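PDB 1SQH: hypothetical protein CG14615-PA from Drosophila melanogaster, which is uncharacterised but may act as an acyltransferase, possibly transferring acyl groups to the amino nitrogen of glycine. Local coordinates for residues V18-L22 against L39-R43; A184-H188 against L199-Q203; N209-G213 against A255-I260. All coordinates share one frame. Residues are numbered along the deposited sequence.

Contact 1: V18-L22 against L39-R43; sequences VDELL and LYNQR
Residues 18-22 and 39-43 are both regular alpha-helix, each an interior piece of a longer helix (15-29 and 34-51). The two run roughly antiparallel, with 145° between their N-to-C directions, a signed crossing angle of -145° and axes 9.9 Å apart at closest approach. They form a helical hairpin, consistent with the first two helices of a GNAT-like (acetyltransferase-clan) domain at the N-terminal end of the chain. The register sets Leu22 CA 5.5 Å from Leu39 CA and Asp19 CA 7.6 Å from Arg43 CA, so the helices are nearer at the leucine end.

That end is apolar. Leu39, with chi1 near -97°, points its CA-to-CB bond at the facing helix and lays CD2 3.5 Å from Leu22 CA and 3.6 Å from Leu21 CG. Leu22 (chi1 t, chi2 p) leans back over the second helix, its CD1 reaching 3.6 Å from Leu39 CB and 3.9 Å from Tyr40 CB. The Tyr40 ring leads away from 18-22, and its OH is hydrogen-bonded to Glu264. Val18 and Leu39 both touch Phe68 of strand 67-71, so the hairpin packs on the large sheet.

At the other end a charged pair joins the packing. The all-m Arg43 chain (chi1 to chi3) passes Val18, with CD 3.9 Å from Val18 CG1, and its guanidinium also pairs with Asp46 through NH1. The edge turned to the first helix forms a two-pronged salt bridge to Asp19: Arg43 NE to Asp19 OD2 and Arg43 NH2 to Asp19 OD1, each 3.0 Å.

Contact 2: A184-H188 against L199-Q203; sequences AAMVH and LTYLQ
Two alpha-helical turns, 184-188 at the start of helix 184-189 and 199-203 at the start of helix 199-208, cross at a signed angle of 126° with axes 9.1 Å apart. Ala184 CA lies 5.7 Å from Gln203 CA, and His188 CA 6.3 Å from Leu199 CA. Ala184 leads the close approach: its small side chain faces the second helix, with CB 3.7 Å from Gln203 CG, 3.9 Å from Leu199 CD2 and 4.2 Å from Leu202 CB. At Ala185 the contact is looser, Leu199 CD2 standing 4.0 Å from Ala185 N. A water here accepts from both Ala185 N (3.0 Å) and Gln203 NE2 (3.2 Å), bridging the two helices beside Leu199. Val187 points inward, its CG1 3.9 Å from Leu202 CD2. His188, chi1 t, ends the segment: its CB is 3.6 Å from Leu202 CD2 and its CD2 3.6 Å from Leu199 N, while its NE2 is hydrogen-bonded to Gly197 O in the connecting loop. Leu202, with chi1 near -94°, thus fills the space between Ala184, Val187 and His188. The pair is consistent with the first two helices of a GNAT-type domain, placed between strands 174-177 and 211-216 in the chain, and Val187 carries the packing onto Trp225 and Phe227 of strand 222-228, so that helix 184-189 lies against the four-stranded antiparallel sheet.

Contact 3: N209-G213 against A255-I260; sequences NKSLG and AMSREI
Lys210 and Leu212, both with chi1 m, project from one face of segment 209-213, loop at 209-210 and strand from 211, towards helical residues 255-260. Strand and helix axes approach to 9.2 Å at 147°, nearly antiparallel, with Lys210 CA 7.5 Å from Ile260 CA and Leu212 CA 7.0 Å from Met256 CA. Leu212 (chi2 t) inserts CD1 against Ala255 CB at 3.6 Å, and its CG lies 4.3 Å from the SE of selenomethionine Met256. That residue bends (chi1 t, chi2 p, chi3 m) to bring its CE 3.5 Å from Lys210 CB. Helix 248-263 covers strand 211-216 and, through Ile226 and Leu234, the next two strands, as the third helix of the GNAT fold does; in GNAT enzymes the N-terminal end of that helix usually meets the pyrophosphate of acyl-CoA. Ser211 points the other way, its OG hydrogen-bonded to Leu179 N. Lys210 is extended before turning at chi4 m; Glu259 is extended too. Lys210 CD is 3.5 Å from Glu259 OE1, and Lys210 NZ makes a long salt bridge of 3.9 Å to the same oxygen. A water donates to Glu259 OE1 (2.9 Å) and accepts from Ser211 N (3.0 Å).

Contacts 1 and 2 join the first two helices of what are probably two successive GNAT-like domains: closer to antiparallel (145°) and salt-bridged in contact 1, more oblique (126°) and without a direct hydrogen bond in contact 2. Their centres are 26 Å apart. Contacts 2 and 3 belong to the same C-terminal unit, 17 Å between centres, with helix 199-208 leading directly into strand 211-216. They pack on opposite faces of strand 222-228, Val187 resting on Trp225 and Phe227, Met256 on Ile226. Contact 3 lies 22 Å from contact 1 between centres, with nearest atoms about 5 Å apart. No bound ligand marks an active site; a CoA pocket by helix 248-263 remains an inference from the fold.

Contact 1: V18-L22 against L39-R43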
# COMPACT_ATOMS: atom_id res chain seq x y z
N VAL A 18 2.40 7.25 17.34
CA VAL A 18 2.04 6.41 16.19
C VAL A 18 1.94 5.00 16.74
O VAL A 18 0.99 4.28 16.46
CB VAL A 18 3.11 6.48 15.08
CG1 VAL A 18 2.64 5.71 13.84
CG2 VAL A 18 3.37 7.92 14.71
N ASP A 19 2.93 4.61 17.53
CA ASP A 19 2.92 3.28 18.12
C ASP A 19 1.61 3.03 18.86
O ASP A 19 1.02 1.95 18.74
CB ASP A 19 4.13 3.11 19.05
CG ASP A 19 5.39 2.72 18.29
OD1 ASP A 19 6.49 3.08 18.74
OD2 ASP A 19 5.27 2.04 17.24
N GLU A 20 1.14 4.03 19.61
CA GLU A 20 -0.12 3.88 20.33
C GLU A 20 -1.26 3.77 19.33
O GLU A 20 -2.20 3.01 19.52
CB GLU A 20 -0.38 5.08 21.24
CG GLU A 20 0.41 5.10 22.53
CD GLU A 20 0.00 6.26 23.43
OE1 GLU A 20 0.75 7.26 23.49
OE2 GLU A 20 -1.08 6.17 24.06
N LEU A 21 -1.18 4.57 18.27
CA LEU A 21 -2.20 4.54 17.23
C LEU A 21 -2.28 3.13 16.64
O LEU A 21 -3.37 2.62 16.36
CB LEU A 21 -1.85 5.54 16.14
CG LEU A 21 -2.90 5.74 15.04
CD1 LEU A 21 -4.22 6.24 15.63
CD2 LEU A 21 -2.34 6.73 14.02
N LEU A 22 -1.11 2.53 16.44
CA LEU A 22 -1.00 1.19 15.89
C LEU A 22 -1.69 0.14 16.78
O LEU A 22 -2.43 -0.70 16.28
CB LEU A 22 0.48 0.82 15.71
CG LEU A 22 0.85 -0.63 15.40
CD1 LEU A 22 0.25 -1.07 14.07
CD2 LEU A 22 2.37 -0.76 15.33
N LEU A 39 -0.24 0.93 9.41
CA LEU A 39 0.51 1.41 10.58
C LEU A 39 1.61 0.43 10.92
O LEU A 39 2.77 0.81 11.17
CB LEU A 39 -0.44 1.59 11.78
CG LEU A 39 -1.00 2.99 12.08
CD1 LEU A 39 -1.40 3.69 10.80
CD2 LEU A 39 -2.21 2.86 13.02
N TYR A 40 1.25 -0.85 10.93
CA TYR A 40 2.22 -1.90 11.20
C TYR A 40 3.37 -1.81 10.19
O TYR A 40 4.56 -1.83 10.55
CB TYR A 40 1.54 -3.26 11.08
CG TYR A 40 2.53 -4.40 10.99
CD1 TYR A 40 3.06 -4.97 12.14
CD2 TYR A 40 2.95 -4.87 9.75
CE1 TYR A 40 3.99 -6.01 12.06
CE2 TYR A 40 3.88 -5.89 9.66
CZ TYR A 40 4.40 -6.46 10.81
OH TYR A 40 5.29 -7.51 10.71
N ASN A 41 3.02 -1.71 8.91
CA ASN A 41 4.03 -1.65 7.88
C ASN A 41 4.97 -0.45 8.01
O ASN A 41 6.20 -0.62 7.97
CB ASN A 41 3.38 -1.62 6.50
CG ASN A 41 4.39 -1.57 5.38
OD1 ASN A 41 5.02 -2.56 5.05
ND2 ASN A 41 4.58 -0.39 4.82
N GLN A 42 4.40 0.74 8.18
CA GLN A 42 5.22 1.94 8.29
C GLN A 42 6.22 1.84 9.43
O GLN A 42 7.41 2.10 9.25
CB GLN A 42 4.36 3.18 8.48
CG GLN A 42 5.17 4.48 8.41
CD GLN A 42 5.98 4.57 7.12
OE1 GLN A 42 5.40 4.68 6.03
NE2 GLN A 42 7.30 4.51 7.22
N ARG A 43 5.74 1.47 10.61
CA ARG A 43 6.63 1.35 11.75
C ARG A 43 7.69 0.27 11.51
O ARG A 43 8.81 0.38 12.02
CB ARG A 43 5.83 1.06 13.02
CG ARG A 43 4.99 2.25 13.44
CD ARG A 43 5.86 3.49 13.69
NE ARG A 43 6.57 3.41 14.97
CZ ARG A 43 7.70 4.06 15.24
NH1 ARG A 43 8.27 4.82 14.31
NH2 ARG A 43 8.25 3.95 16.44

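Contact 2: A184-H188 against L199-Q203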
# COMPACT_ATOMS: atom_id res chain seq x y z
N ALA A 184 14.52 -3.04 -11.00
CA ALA A 184 13.53 -1.97 -10.82
C ALA A 184 13.06 -1.26 -12.09
O ALA A 184 11.86 -1.04 -12.28
CB ALA A 184 14.05 -0.94 -9.83
N ALA A 185 13.99 -0.88 -12.95
CA ALA A 185 13.65 -0.17 -14.17
C ALA A 185 12.77 -0.98 -15.13
O ALA A 185 11.88 -0.44 -15.80
CB ALA A 185 14.93 0.31 -14.87
N MSE A 186 13.01 -2.29 -15.19
CA MSE A 186 12.22 -3.15 -16.07
C MSE A 186 10.79 -3.26 -15.55
O MSE A 186 9.84 -3.08 -16.31
CB MSE A 186 12.86 -4.54 -16.17
CG MSE A 186 14.36 -4.51 -16.48
SE MSE A 186 14.84 -3.46 -18.07
CE MSE A 186 15.64 -1.93 -17.21
N VAL A 187 10.64 -3.55 -14.26
CA VAL A 187 9.31 -3.67 -13.67
C VAL A 187 8.55 -2.34 -13.81
O VAL A 187 7.33 -2.34 -14.03
CB VAL A 187 9.38 -4.08 -12.15
CG1 VAL A 187 10.48 -3.36 -11.46
CG2 VAL A 187 8.06 -3.78 -11.45
N HIS A 188 9.26 -1.23 -13.72
CA HIS A 188 8.64 0.08 -13.84
C HIS A 188 8.23 0.39 -15.28
O HIS A 188 7.25 1.10 -15.52
CB HIS A 188 9.60 1.16 -13.32
CG HIS A 188 8.95 2.50 -13.14
ND1 HIS A 188 8.67 3.34 -14.19
CD2 HIS A 188 8.51 3.13 -12.02
CE1 HIS A 188 8.07 4.43 -13.73
NE2 HIS A 188 7.96 4.33 -12.42
N LEU A 199 10.51 5.30 -9.97
CA LEU A 199 11.57 4.32 -10.16
C LEU A 199 12.34 4.17 -8.85
O LEU A 199 12.67 3.06 -8.43
CB LEU A 199 12.53 4.79 -11.25
CG LEU A 199 13.33 3.78 -12.08
CD1 LEU A 199 14.40 4.55 -12.83
CD2 LEU A 199 13.95 2.71 -11.21
N THR A 200 12.62 5.30 -8.21
CA THR A 200 13.37 5.31 -6.97
C THR A 200 12.57 4.67 -5.82
O THR A 200 13.16 4.10 -4.90
CB THR A 200 13.85 6.74 -6.60
OG1 THR A 200 14.07 6.83 -5.19
CG2 THR A 200 12.86 7.79 -7.07
N TYR A 201 11.24 4.74 -5.89
CA TYR A 201 10.40 4.10 -4.88
C TYR A 201 10.63 2.60 -5.04
O TYR A 201 10.92 1.90 -4.08
CB TYR A 201 8.92 4.41 -5.12
CG TYR A 201 7.95 3.56 -4.29
CD1 TYR A 201 8.19 3.30 -2.94
CD2 TYR A 201 6.76 3.09 -4.85
CE1 TYR A 201 7.26 2.58 -2.17
CE2 TYR A 201 5.82 2.37 -4.08
CZ TYR A 201 6.08 2.13 -2.75
OH TYR A 201 5.16 1.45 -1.97
N LEU A 202 10.51 2.12 -6.28
CA LEU A 202 10.72 0.70 -6.55
C LEU A 202 12.11 0.24 -6.08
O LEU A 202 12.26 -0.86 -5.54
CB LEU A 202 10.52 0.40 -8.04
CG LEU A 202 9.11 -0.07 -8.47
CD1 LEU A 202 8.07 0.85 -7.89
CD2 LEU A 202 9.01 -0.10 -9.99
N GLN A 203 13.12 1.09 -6.28
CA GLN A 203 14.48 0.76 -5.87
C GLN A 203 14.58 0.63 -4.34
O GLN A 203 15.34 -0.19 -3.82
CB GLN A 203 15.46 1.81 -6.41
CG GLN A 203 16.08 1.42 -7.75
CD GLN A 203 16.71 2.59 -8.49
OE1 GLN A 203 17.21 3.53 -7.88
NE2 GLN A 203 16.70 2.52 -9.82
O HOH W 1 16.48 -0.19 -11.47

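Contact 3: N209-G213 against A255-I260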
# COMPACT_ATOMS: atom_id res chain seq x y z
N ASN A 209 12.16 -4.26 1.21
CA ASN A 209 11.00 -5.15 1.23
C ASN A 209 11.35 -6.46 0.54
O ASN A 209 12.39 -6.57 -0.13
CB ASN A 209 9.82 -4.48 0.50
CG ASN A 209 8.67 -4.12 1.44
OD1 ASN A 209 8.86 -3.99 2.66
ND2 ASN A 209 7.48 -3.96 0.89
N LYS A 210 10.51 -7.48 0.70
CA LYS A 210 10.75 -8.74 0.02
C LYS A 210 10.23 -8.60 -1.42
O LYS A 210 9.34 -7.80 -1.69
CB LYS A 210 10.03 -9.91 0.72
CG LYS A 210 10.60 -10.26 2.09
CD LYS A 210 9.88 -11.46 2.69
CE LYS A 210 10.25 -11.69 4.15
NZ LYS A 210 11.61 -12.28 4.34
N SER A 211 10.81 -9.38 -2.33
CA SER A 211 10.41 -9.36 -3.73
C SER A 211 10.77 -10.70 -4.37
O SER A 211 11.56 -11.47 -3.81
CB SER A 211 11.11 -8.23 -4.47
OG SER A 211 12.51 -8.43 -4.49
N LEU A 212 10.18 -10.99 -5.53
CA LEU A 212 10.47 -12.24 -6.23
C LEU A 212 10.40 -12.05 -7.73
O LEU A 212 9.47 -11.43 -8.24
CB LEU A 212 9.49 -13.34 -5.80
CG LEU A 212 9.72 -14.04 -4.47
CD1 LEU A 212 8.72 -15.19 -4.30
CD2 LEU A 212 11.14 -14.60 -4.42
N GLY A 213 11.39 -12.58 -8.43
CA GLY A 213 11.40 -12.46 -9.87
C GLY A 213 11.59 -13.81 -10.54
O GLY A 213 12.22 -14.71 -9.97
N ALA A 255 4.25 -18.19 -3.57
CA ALA A 255 5.58 -18.10 -2.99
C ALA A 255 5.74 -16.87 -2.09
O ALA A 255 6.18 -16.98 -0.94
CB ALA A 255 6.63 -18.10 -4.08
N MSE A 256 5.39 -15.70 -2.61
CA MSE A 256 5.51 -14.49 -1.81
C MSE A 256 4.66 -14.58 -0.52
O MSE A 256 5.12 -14.17 0.55
CB MSE A 256 5.09 -13.27 -2.62
CG MSE A 256 5.36 -11.96 -1.91
SE MSE A 256 7.25 -11.51 -1.95
CE MSE A 256 7.78 -12.39 -0.32
N SER A 257 3.45 -15.12 -0.62
CA SER A 257 2.57 -15.26 0.56
C SER A 257 3.26 -16.09 1.64
O SER A 257 3.30 -15.71 2.82
CB SER A 257 1.24 -15.90 0.17
OG SER A 257 0.48 -15.07 -0.69
N ARG A 258 3.81 -17.23 1.22
CA ARG A 258 4.53 -18.11 2.13
C ARG A 258 5.75 -17.42 2.71
O ARG A 258 5.93 -17.39 3.93
CB ARG A 258 5.00 -19.37 1.40
CG ARG A 258 3.99 -20.49 1.35
CD ARG A 258 4.28 -21.53 2.42
NE ARG A 258 5.67 -22.00 2.37
CZ ARG A 258 6.03 -23.25 2.64
NH1 ARG A 258 5.11 -24.16 2.95
NH2 ARG A 258 7.31 -23.59 2.63
N GLU A 259 6.59 -16.85 1.84
CA GLU A 259 7.81 -16.19 2.30
C GLU A 259 7.54 -15.10 3.32
O GLU A 259 8.23 -15.02 4.33
CB GLU A 259 8.62 -15.60 1.12
CG GLU A 259 9.92 -14.93 1.58
CD GLU A 259 10.82 -14.46 0.43
OE1 GLU A 259 11.71 -13.62 0.68
OE2 GLU A 259 10.66 -14.92 -0.72
N ILE A 260 6.54 -14.26 3.06
CA ILE A 260 6.24 -13.19 3.99
C ILE A 260 5.76 -13.75 5.32
O ILE A 260 6.23 -13.35 6.37
CB ILE A 260 5.15 -12.22 3.45
CG1 ILE A 260 5.70 -11.44 2.24
CG2 ILE A 260 4.71 -11.26 4.57
CD1 ILE A 260 4.69 -10.47 1.63
O HOH W 2 12.46 -11.58 -1.20